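Local coordinates for ferric iron-binding protein HitA (Pseudomonas aeruginosa PAO1, PDB 6IWF) that binds ferric iron, probably as the solute-binding protein of an iron-uptake system, and is involved in gallium internalization, at residues Q11-A22 with A256-Y264; A71-P79 with V231-Q242. All coordinates share one frame; numbering follows the deposited sequence.

Contact 1. Residues Q11-A22 with A256-Y264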
loop_
_atom_site.group_PDB
_atom_site.type_symbol
_atom_site.label_atom_id
_atom_site.label_comp_id
_atom_site.label_asym_id
_atom_site.label_seq_id
_atom_site.Cartn_x
_atom_site.Cartn_y
_atom_site.Cartn_z
ATOM N N GLN A 11 -6.452 -6.227 0.011
ATOM C CA GLN A 11 -5.053 -6.615 0.113
ATOM C C GLN A 11 -4.812 -7.884 -0.702
ATOM O O GLN A 11 -5.729 -8.464 -1.279
ATOM C CB GLN A 11 -4.641 -6.839 1.566
ATOM C CG GLN A 11 -3.707 -5.787 2.135
ATOM C CD GLN A 11 -2.290 -5.890 1.591
ATOM O OE1 GLN A 11 -2.048 -6.483 0.539
ATOM N NE2 GLN A 11 -1.351 -5.306 2.307
ATOM N N HIS A 12 -3.560 -8.321 -0.738
ATOM C CA HIS A 12 -3.198 -9.487 -1.539
ATOM C C HIS A 12 -3.978 -10.717 -1.084
ATOM O O HIS A 12 -4.318 -10.868 0.093
ATOM C CB HIS A 12 -1.690 -9.720 -1.446
ATOM C CG HIS A 12 -0.894 -8.787 -2.306
ATOM N ND1 HIS A 12 -1.422 -8.172 -3.421
ATOM C CD2 HIS A 12 0.389 -8.361 -2.216
ATOM C CE1 HIS A 12 -0.499 -7.411 -3.985
ATOM N NE2 HIS A 12 0.608 -7.505 -3.271
ATOM N N ALA A 13 -4.282 -11.594 -2.049
ATOM C CA ALA A 13 -5.174 -12.727 -1.796
ATOM C C ALA A 13 -4.668 -13.603 -0.655
ATOM O O ALA A 13 -5.423 -13.935 0.269
ATOM C CB ALA A 13 -5.333 -13.550 -3.072
ATOM N N ALA A 14 -3.385 -13.972 -0.691
ATOM C CA ALA A 14 -2.833 -14.865 0.325
ATOM C C ALA A 14 -2.775 -14.211 1.696
ATOM O O ALA A 14 -2.824 -14.909 2.712
ATOM C CB ALA A 14 -1.434 -15.334 -0.083
ATOM N N THR A 15 -2.646 -12.886 1.753
ATOM C CA THR A 15 -2.650 -12.200 3.044
ATOM C C THR A 15 -4.037 -12.237 3.678
ATOM O O THR A 15 -4.173 -12.469 4.888
ATOM C CB THR A 15 -2.175 -10.756 2.852
ATOM O OG1 THR A 15 -0.910 -10.752 2.166
ATOM C CG2 THR A 15 -2.033 -10.041 4.188
ATOM N N GLY A 16 -5.080 -11.996 2.879
ATOM C CA GLY A 16 -6.432 -12.097 3.406
ATOM C C GLY A 16 -6.754 -13.510 3.856
ATOM O O GLY A 16 -7.372 -13.715 4.903
ATOM N N ILE A 17 -6.301 -14.501 3.090
ATOM C CA ILE A 17 -6.537 -15.891 3.465
ATOM C C ILE A 17 -5.839 -16.214 4.780
ATOM O O ILE A 17 -6.418 -16.861 5.666
ATOM C CB ILE A 17 -6.082 -16.826 2.330
ATOM C CG1 ILE A 17 -7.062 -16.736 1.157
ATOM C CG2 ILE A 17 -5.979 -18.259 2.828
ATOM C CD1 ILE A 17 -6.455 -17.140 -0.174
ATOM N N ALA A 18 -4.591 -15.760 4.935
ATOM C CA ALA A 18 -3.813 -16.110 6.119
ATOM C C ALA A 18 -4.438 -15.541 7.388
ATOM O O ALA A 18 -4.573 -16.247 8.398
ATOM C CB ALA A 18 -2.366 -15.631 5.963
ATOM N N ILE A 19 -4.817 -14.257 7.363
ATOM C CA ILE A 19 -5.377 -13.663 8.570
ATOM C C ILE A 19 -6.773 -14.221 8.834
ATOM O O ILE A 19 -7.155 -14.417 9.992
ATOM C CB ILE A 19 -5.358 -12.116 8.477
ATOM C CG1 ILE A 19 -5.778 -11.486 9.804
ATOM C CG2 ILE A 19 -6.235 -11.602 7.334
ATOM C CD1 ILE A 19 -4.870 -11.843 10.960
ATOM N N ALA A 20 -7.544 -14.513 7.778
ATOM C CA ALA A 20 -8.857 -15.119 7.979
ATOM C C ALA A 20 -8.723 -16.493 8.617
ATOM O O ALA A 20 -9.513 -16.858 9.495
ATOM C CB ALA A 20 -9.617 -15.226 6.650
ATOM N N LYS A 21 -7.716 -17.259 8.196
ATOM C CA LYS A 21 -7.496 -18.583 8.771
ATOM C C LYS A 21 -7.099 -18.479 10.237
ATOM O O LYS A 21 -7.629 -19.205 11.088
ATOM C CB LYS A 21 -6.420 -19.329 7.976
ATOM C CG LYS A 21 -6.215 -20.788 8.409
ATOM C CD LYS A 21 -7.549 -21.504 8.614
ATOM C CE LYS A 21 -7.439 -23.001 8.326
ATOM N NZ LYS A 21 -8.479 -23.799 9.049
ATOM N N ALA A 22 -6.172 -17.569 10.553
ATOM C CA ALA A 22 -5.723 -17.418 11.934
ATOM C C ALA A 22 -6.869 -17.017 12.857
ATOM O O ALA A 22 -6.997 -17.553 13.964
ATOM C CB ALA A 22 -4.583 -16.400 12.015
ATOM N N ALA A 256 0.859 -13.417 11.206
ATOM C CA ALA A 256 0.201 -14.076 10.082
ATOM C C ALA A 256 0.234 -13.199 8.838
ATOM O O ALA A 256 0.515 -13.675 7.730
ATOM C CB ALA A 256 -1.243 -14.422 10.450
ATOM N N ILE A 257 -0.056 -11.906 9.004
ATOM C CA ILE A 257 -0.053 -10.989 7.869
ATOM C C ILE A 257 1.353 -10.853 7.297
ATOM O O ILE A 257 1.557 -10.945 6.080
ATOM C CB ILE A 257 -0.637 -9.629 8.294
ATOM C CG1 ILE A 257 -2.150 -9.763 8.541
ATOM C CG2 ILE A 257 -0.354 -8.561 7.255
ATOM C CD1 ILE A 257 -2.743 -8.596 9.305
ATOM N N LEU A 258 2.346 -10.656 8.171
ATOM C CA LEU A 258 3.720 -10.455 7.722
ATOM C C LEU A 258 4.324 -11.714 7.111
ATOM O O LEU A 258 5.283 -11.613 6.338
ATOM C CB LEU A 258 4.572 -9.951 8.885
ATOM C CG LEU A 258 4.133 -8.539 9.304
ATOM C CD1 LEU A 258 4.939 -8.033 10.499
ATOM C CD2 LEU A 258 4.234 -7.588 8.119
ATOM N N SER A 259 3.759 -12.892 7.397
ATOM C CA SER A 259 4.238 -14.113 6.762
ATOM C C SER A 259 3.961 -14.133 5.262
ATOM O O SER A 259 4.598 -14.908 4.536
ATOM C CB SER A 259 3.605 -15.338 7.437
ATOM O OG SER A 259 2.202 -15.405 7.181
ATOM N N GLN A 260 3.032 -13.299 4.780
ATOM C CA GLN A 260 2.681 -13.251 3.368
ATOM C C GLN A 260 3.169 -12.006 2.636
ATOM O O GLN A 260 3.200 -12.010 1.400
ATOM C CB GLN A 260 1.162 -13.351 3.205
ATOM C CG GLN A 260 0.589 -14.624 3.789
ATOM C CD GLN A 260 1.195 -15.861 3.158
ATOM O OE1 GLN A 260 1.364 -15.934 1.936
ATOM N NE2 GLN A 260 1.536 -16.838 3.986
ATOM N N SER A 261 3.520 -10.939 3.345
ATOM C CA SER A 261 4.056 -9.782 2.644
ATOM C C SER A 261 5.093 -9.103 3.517
ATOM O O SER A 261 4.863 -8.886 4.711
ATOM C CB SER A 261 2.958 -8.794 2.247
ATOM O OG SER A 261 3.479 -7.840 1.326
ATOM N N ALA A 262 6.234 -8.785 2.907
ATOM C CA ALA A 262 7.376 -8.201 3.603
ATOM C C ALA A 262 7.107 -6.710 3.788
ATOM O O ALA A 262 7.534 -5.858 3.009
ATOM C CB ALA A 262 8.660 -8.460 2.827
ATOM N N GLU A 263 6.359 -6.399 4.841
ATOM C CA GLU A 263 5.950 -5.037 5.142
ATOM C C GLU A 263 6.303 -4.738 6.592
ATOM O O GLU A 263 6.831 -5.589 7.315
ATOM C CB GLU A 263 4.455 -4.841 4.857
ATOM C CG GLU A 263 4.133 -5.117 3.384
ATOM C CD GLU A 263 2.750 -4.667 2.948
ATOM O OE1 GLU A 263 2.106 -5.416 2.181
ATOM O OE2 GLU A 263 2.320 -3.564 3.338
ATOM N N TYR A 264 6.020 -3.518 7.006
ATOM C CA TYR A 264 6.357 -3.110 8.371
ATOM C C TYR A 264 5.123 -3.153 9.256
ATOM O O TYR A 264 4.084 -2.567 8.906
ATOM C CB TYR A 264 6.940 -1.705 8.373
ATOM C CG TYR A 264 8.211 -1.576 7.579
ATOM C CD1 TYR A 264 9.448 -1.793 8.182
ATOM C CD2 TYR A 264 8.184 -1.233 6.237
ATOM C CE1 TYR A 264 10.626 -1.674 7.449
ATOM C CE2 TYR A 264 9.357 -1.105 5.505
ATOM C CZ TYR A 264 10.572 -1.335 6.120
ATOM O OH TYR A 264 11.736 -1.215 5.388
#

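Contact 2. Residues A71-P79 with V231-Q242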
loop_
_atom_site.group_PDB
_atom_site.type_symbol
_atom_site.label_atom_id
_atom_site.label_comp_id
_atom_site.label_asym_id
_atom_site.label_seq_id
_atom_site.Cartn_x
_atom_site.Cartn_y
_atom_site.Cartn_z
ATOM N N ALA A 71 -17.712 9.411 4.172
ATOM C CA ALA A 71 -19.118 9.134 3.911
ATOM C C ALA A 71 -19.860 8.630 5.137
ATOM O O ALA A 71 -21.082 8.447 5.069
ATOM C CB ALA A 71 -19.257 8.111 2.785
ATOM N N GLY A 72 -19.162 8.387 6.246
ATOM C CA GLY A 72 -19.830 7.896 7.433
ATOM C C GLY A 72 -20.119 6.415 7.416
ATOM O O GLY A 72 -20.942 5.944 8.207
ATOM N N LEU A 73 -19.456 5.657 6.544
ATOM C CA LEU A 73 -19.766 4.246 6.383
ATOM C C LEU A 73 -18.994 3.343 7.341
ATOM O O LEU A 73 -19.304 2.146 7.422
ATOM C CB LEU A 73 -19.497 3.817 4.935
ATOM C CG LEU A 73 -20.610 4.257 3.979
ATOM C CD1 LEU A 73 -20.149 4.266 2.537
ATOM C CD2 LEU A 73 -21.810 3.343 4.165
ATOM N N LEU A 74 -18.022 3.880 8.069
ATOM C CA LEU A 74 -17.145 3.083 8.917
ATOM C C LEU A 74 -17.456 3.306 10.393
ATOM O O LEU A 74 -17.652 4.447 10.839
ATOM C CB LEU A 74 -15.680 3.433 8.636
ATOM C CG LEU A 74 -15.266 3.310 7.168
ATOM C CD1 LEU A 74 -13.745 3.605 7.020
ATOM C CD2 LEU A 74 -15.593 1.938 6.589
ATOM N N ALA A 75 -17.477 2.209 11.152
ATOM C CA ALA A 75 -17.747 2.268 12.585
ATOM C C ALA A 75 -16.521 2.758 13.345
ATOM O O ALA A 75 -15.388 2.405 13.014
ATOM C CB ALA A 75 -18.152 0.884 13.100
ATOM N N LYS A 76 -16.751 3.557 14.388
ATOM C CA LYS A 76 -15.653 3.921 15.276
ATOM C C LYS A 76 -15.056 2.655 15.891
ATOM O O LYS A 76 -15.777 1.743 16.304
ATOM C CB LYS A 76 -16.155 4.893 16.357
ATOM C CG LYS A 76 -15.479 4.778 17.731
ATOM C CD LYS A 76 -14.033 5.279 17.755
ATOM C CE LYS A 76 -13.623 5.685 19.176
ATOM N NZ LYS A 76 -13.091 4.549 19.991
ATOM N N LEU A 77 -13.729 2.580 15.911
ATOM C CA LEU A 77 -13.048 1.418 16.467
ATOM C C LEU A 77 -12.928 1.527 17.986
ATOM O O LEU A 77 -12.813 2.620 18.545
ATOM C CB LEU A 77 -11.656 1.273 15.855
ATOM C CG LEU A 77 -11.631 0.859 14.383
ATOM C CD1 LEU A 77 -10.220 1.051 13.821
ATOM C CD2 LEU A 77 -12.095 -0.583 14.216
ATOM N N GLU A 78 -12.929 0.376 18.650
ATOM C CA GLU A 78 -12.796 0.372 20.100
ATOM C C GLU A 78 -11.482 1.033 20.516
ATOM O O GLU A 78 -10.447 0.840 19.862
ATOM C CB GLU A 78 -12.883 -1.058 20.633
ATOM C CG GLU A 78 -14.307 -1.595 20.593
ATOM C CD GLU A 78 -14.411 -3.047 21.007
ATOM O OE1 GLU A 78 -15.533 -3.490 21.328
ATOM O OE2 GLU A 78 -13.379 -3.748 21.016
ATOM N N PRO A 79 -11.490 1.841 21.579
ATOM C CA PRO A 79 -10.252 2.515 22.000
ATOM C C PRO A 79 -9.108 1.560 22.280
ATOM O O PRO A 79 -7.947 1.916 22.033
ATOM C CB PRO A 79 -10.680 3.274 23.267
ATOM C CG PRO A 79 -11.975 2.636 23.695
ATOM C CD PRO A 79 -12.635 2.192 22.438
ATOM N N VAL A 231 -14.176 -1.588 10.324
ATOM C CA VAL A 231 -15.466 -2.241 10.538
ATOM C C VAL A 231 -16.553 -1.415 9.858
ATOM O O VAL A 231 -16.600 -0.195 10.020
ATOM C CB VAL A 231 -15.753 -2.365 12.042
ATOM C CG1 VAL A 231 -17.177 -2.906 12.283
ATOM C CG2 VAL A 231 -14.695 -3.247 12.702
ATOM N N LEU A 232 -17.455 -2.075 9.130
ATOM C CA LEU A 232 -18.535 -1.350 8.469
ATOM C C LEU A 232 -19.615 -0.990 9.482
ATOM O O LEU A 232 -19.990 -1.809 10.326
ATOM C CB LEU A 232 -19.136 -2.178 7.331
ATOM C CG LEU A 232 -18.389 -2.211 5.997
ATOM C CD1 LEU A 232 -18.145 -0.788 5.490
ATOM C CD2 LEU A 232 -17.078 -2.997 6.075
ATOM N N LYS A 233 -20.104 0.252 9.407
ATOM C CA LYS A 233 -21.159 0.683 10.318
ATOM C C LYS A 233 -22.404 -0.181 10.173
ATOM O O LYS A 233 -23.130 -0.405 11.152
ATOM C CB LYS A 233 -21.495 2.152 10.055
ATOM C CG LYS A 233 -22.015 2.903 11.258
ATOM C CD LYS A 233 -21.528 4.343 11.238
ATOM C CE LYS A 233 -22.605 5.309 11.687
ATOM N NZ LYS A 233 -22.045 6.687 11.795
ATOM N N SER A 234 -22.647 -0.687 8.965
ATOM C CA SER A 234 -23.807 -1.506 8.644
ATOM C C SER A 234 -23.699 -2.942 9.149
ATOM O O SER A 234 -24.680 -3.685 9.048
ATOM C CB SER A 234 -24.016 -1.524 7.126
ATOM O OG SER A 234 -22.954 -2.205 6.466
ATOM N N SER A 235 -22.547 -3.355 9.682
ATOM C CA SER A 235 -22.353 -4.757 10.031
ATOM C C SER A 235 -23.362 -5.193 11.085
ATOM O O SER A 235 -23.613 -4.479 12.061
ATOM C CB SER A 235 -20.923 -4.983 10.533
ATOM O OG SER A 235 -20.793 -6.236 11.193
ATOM N N LYS A 236 -23.968 -6.353 10.868
ATOM C CA LYS A 236 -24.861 -6.923 11.867
ATOM C C LYS A 236 -24.117 -7.788 12.874
ATOM O O LYS A 236 -24.747 -8.391 13.755
ATOM C CB LYS A 236 -25.975 -7.720 11.179
ATOM C CG LYS A 236 -27.023 -6.833 10.482
ATOM C CD LYS A 236 -27.302 -5.543 11.268
ATOM C CE LYS A 236 -28.327 -4.646 10.561
ATOM N NZ LYS A 236 -27.691 -3.600 9.692
ATOM N N HIS A 237 -22.789 -7.837 12.787
ATOM C CA HIS A 237 -21.950 -8.535 13.758
ATOM C C HIS A 237 -20.931 -7.565 14.348
ATOM O O HIS A 237 -19.718 -7.786 14.244
ATOM C CB HIS A 237 -21.257 -9.723 13.095
ATOM C CG HIS A 237 -22.180 -10.602 12.320
ATOM N ND1 HIS A 237 -23.180 -11.342 12.920
ATOM C CD2 HIS A 237 -22.272 -10.849 10.991
ATOM C CE1 HIS A 237 -23.840 -12.015 11.994
ATOM N NE2 HIS A 237 -23.309 -11.736 10.817
ATOM N N PRO A 238 -21.389 -6.468 14.970
ATOM C CA PRO A 238 -20.430 -5.430 15.386
ATOM C C PRO A 238 -19.384 -5.925 16.370
ATOM O O PRO A 238 -18.199 -5.605 16.206
ATOM C CB PRO A 238 -21.327 -4.340 16.000
ATOM C CG PRO A 238 -22.585 -5.046 16.394
ATOM C CD PRO A 238 -22.772 -6.128 15.364
ATOM N N ARG A 239 -19.772 -6.711 17.383
ATOM C CA ARG A 239 -18.784 -7.184 18.350
ATOM C C ARG A 239 -17.725 -8.046 17.677
ATOM O O ARG A 239 -16.527 -7.885 17.937
ATOM C CB ARG A 239 -19.467 -7.971 19.473
ATOM C CG ARG A 239 -18.514 -8.473 20.545
ATOM C CD ARG A 239 -19.261 -9.331 21.566
ATOM N NE ARG A 239 -18.382 -9.837 22.615
ATOM C CZ ARG A 239 -17.878 -11.070 22.640
ATOM N NH1 ARG A 239 -18.162 -11.930 21.673
ATOM N NH2 ARG A 239 -17.086 -11.440 23.640
ATOM N N GLU A 240 -18.152 -8.942 16.791
ATOM C CA GLU A 240 -17.233 -9.873 16.146
ATOM C C GLU A 240 -16.332 -9.159 15.148
ATOM O O GLU A 240 -15.141 -9.483 15.020
ATOM C CB GLU A 240 -18.038 -10.968 15.458
ATOM C CG GLU A 240 -18.935 -11.772 16.411
ATOM C CD GLU A 240 -20.365 -11.229 16.565
ATOM O OE1 GLU A 240 -20.589 -9.994 16.506
ATOM O OE2 GLU A 240 -21.284 -12.064 16.771
ATOM N N ALA A 241 -16.886 -8.175 14.437
ATOM C CA ALA A 241 -16.077 -7.401 13.501
ATOM C C ALA A 241 -15.001 -6.606 14.229
ATOM O O ALA A 241 -13.847 -6.554 13.783
ATOM C CB ALA A 241 -16.980 -6.473 12.687
ATOM N N GLN A 242 -15.360 -5.967 15.349
ATOM C CA GLN A 242 -14.356 -5.272 16.146
ATOM C C GLN A 242 -13.291 -6.241 16.638
ATOM O O GLN A 242 -12.101 -5.911 16.667
ATOM C CB GLN A 242 -15.003 -4.560 17.331
ATOM C CG GLN A 242 -15.972 -3.454 16.938
ATOM C CD GLN A 242 -15.292 -2.111 16.703
ATOM O OE1 GLN A 242 -14.122 -1.905 17.049
ATOM N NE2 GLN A 242 -16.035 -1.184 16.122
HETATM O O HOH W 1 -21.693 0.864 6.703
HETATM O O HOH W 2 -13.767 0.896 11.611
HETATM O O HOH W 3 -15.314 -6.666 20.349
#

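Contact 1. Residues Q11-A22 with A256-Y264
The side-chain amide of Gln-11 and the carboxylate of Glu-263 approach from opposite directions, with their planes 43° apart. They are joined by a weak hydrogen bond, from Gln-11 NE2 to Glu-263 OE1 at 3.5 Å. At the other end of the amide, OE1 of Gln-11 accepts from the backbone N of His-12, 2.7 Å away. The bend at chi2 (-73°) turns the chain back so that one amide serves both partners. Glu-263 OE1 also takes the hydroxyl of Ser-261 on its anti lone pair, and its OE2 is held by Thr-100 and Arg-102.

This is a wall of the iron-binding cleft of a periplasmic-binding-protein fold. His-12 is the N-cap of helix 13-27 and is seen to bind iron in this protein, though none is bound to this chain. Gln-11 lies beside Glu-60 and Ser-261 beside Tyr-196, two further iron ligands. The contact therefore includes second-shell neighbours of the site. Arg-102 would probably offset the charge of Glu-263.

Farther along, helix 13-27 packs on the last part of helix 251-258 through alanines and two isoleucines. Ala-22 CB meets Ala-256 CB at 4.2 Å. Ile-19 CB lies 4.0 Å from Ile-257 CG1. Thr-15 and Ile-257 cross at about a right angle and touch through their CG2 methyls. In Ile-257 that methyl is anti to the backbone N, which directs it at the threonine.

Gln-260 folds against helix 13-27, its CG 3.8 Å from Ala-18 CB and its OE1 against Ala-14 CB. Thr-15 OG1 is buried without a polar partner; it rests 3.5 Å from Gln-260 CB.

Contact 2. Residues A71-P79 with V231-Q242
Gln-242 reaches from the first turns of helix 238-248 to the backbone of 71-79 and grips it at two points. Its NE2 donates to Lys-76 O at 2.9 Å. Its OE1 accepts from Glu-78 N at 3.0 Å, with the donor 36° above the carbonyl plane and so not on a lone pair. Two bonds of opposite sense thus fix the rotation of the buried amide. The chain bends at chi2 (-86°), which lays the amide across the backbone between Lys-76 and Glu-78. Leu-77 CD2 touches both Gln-242 OE1 and Val-231 CG2, the latter 4.0 Å away. Val-245 of the same helix also touches Leu-77 and Val-231.

Next to this, Leu-74 and Leu-232 form a single beta bridge. Ala-75 N donates to Val-231 O at 2.8 Å, and Lys-233 N donates to Leu-73 O in a nearly straight bond (173° at the hydrogen). In this solute-binding-protein fold, the bridge joins the end of strand 224-231 to the loop after helix 63-70. That helix closes in a Schellman motif at Gly-72. Beside the bridge, Leu-74 CD2 meets Leu-232 CD1 at 3.9 Å, and Leu-68 of helix 63-70 touches Leu-74. A water lies between Ala-75 O and Val-231 N, next to the buried Val-231.

The outer side is looser and wetter. Lys-233 is exposed, and its bent aliphatic chain lies over the loop backbone, CD 3.5 Å from Gly-72 O. Another water links Leu-73 O to Ser-234 N. Glu-78, also exposed, crosses Gln-242 obliquely. A third water reaches Glu-78 OE1 weakly and donates to Arg-239 O at 3.0 Å.

Overall arrangement
The centres of contacts 1 and 2 lie about 21 Å apart, with nearest atoms about 10 Å from each other, so the two do not touch. Both segments of contact 2 fall between those of contact 1 in sequence. Helix 238-248 of contact 2 is followed directly by helix 251-258 of contact 1. Both contacts adjoin the mixed sheet: 11-22 comes after strand 4-9, while Val-231 is the last residue of strand 224-231. Strand 56-59 pairs with both of these strands. Contact 1 lies beside the iron cleft, whereas contact 2 joins a peripheral loop to the end of strand 224-231, its centre about 22 Å from that of the chain and far from the iron ligands.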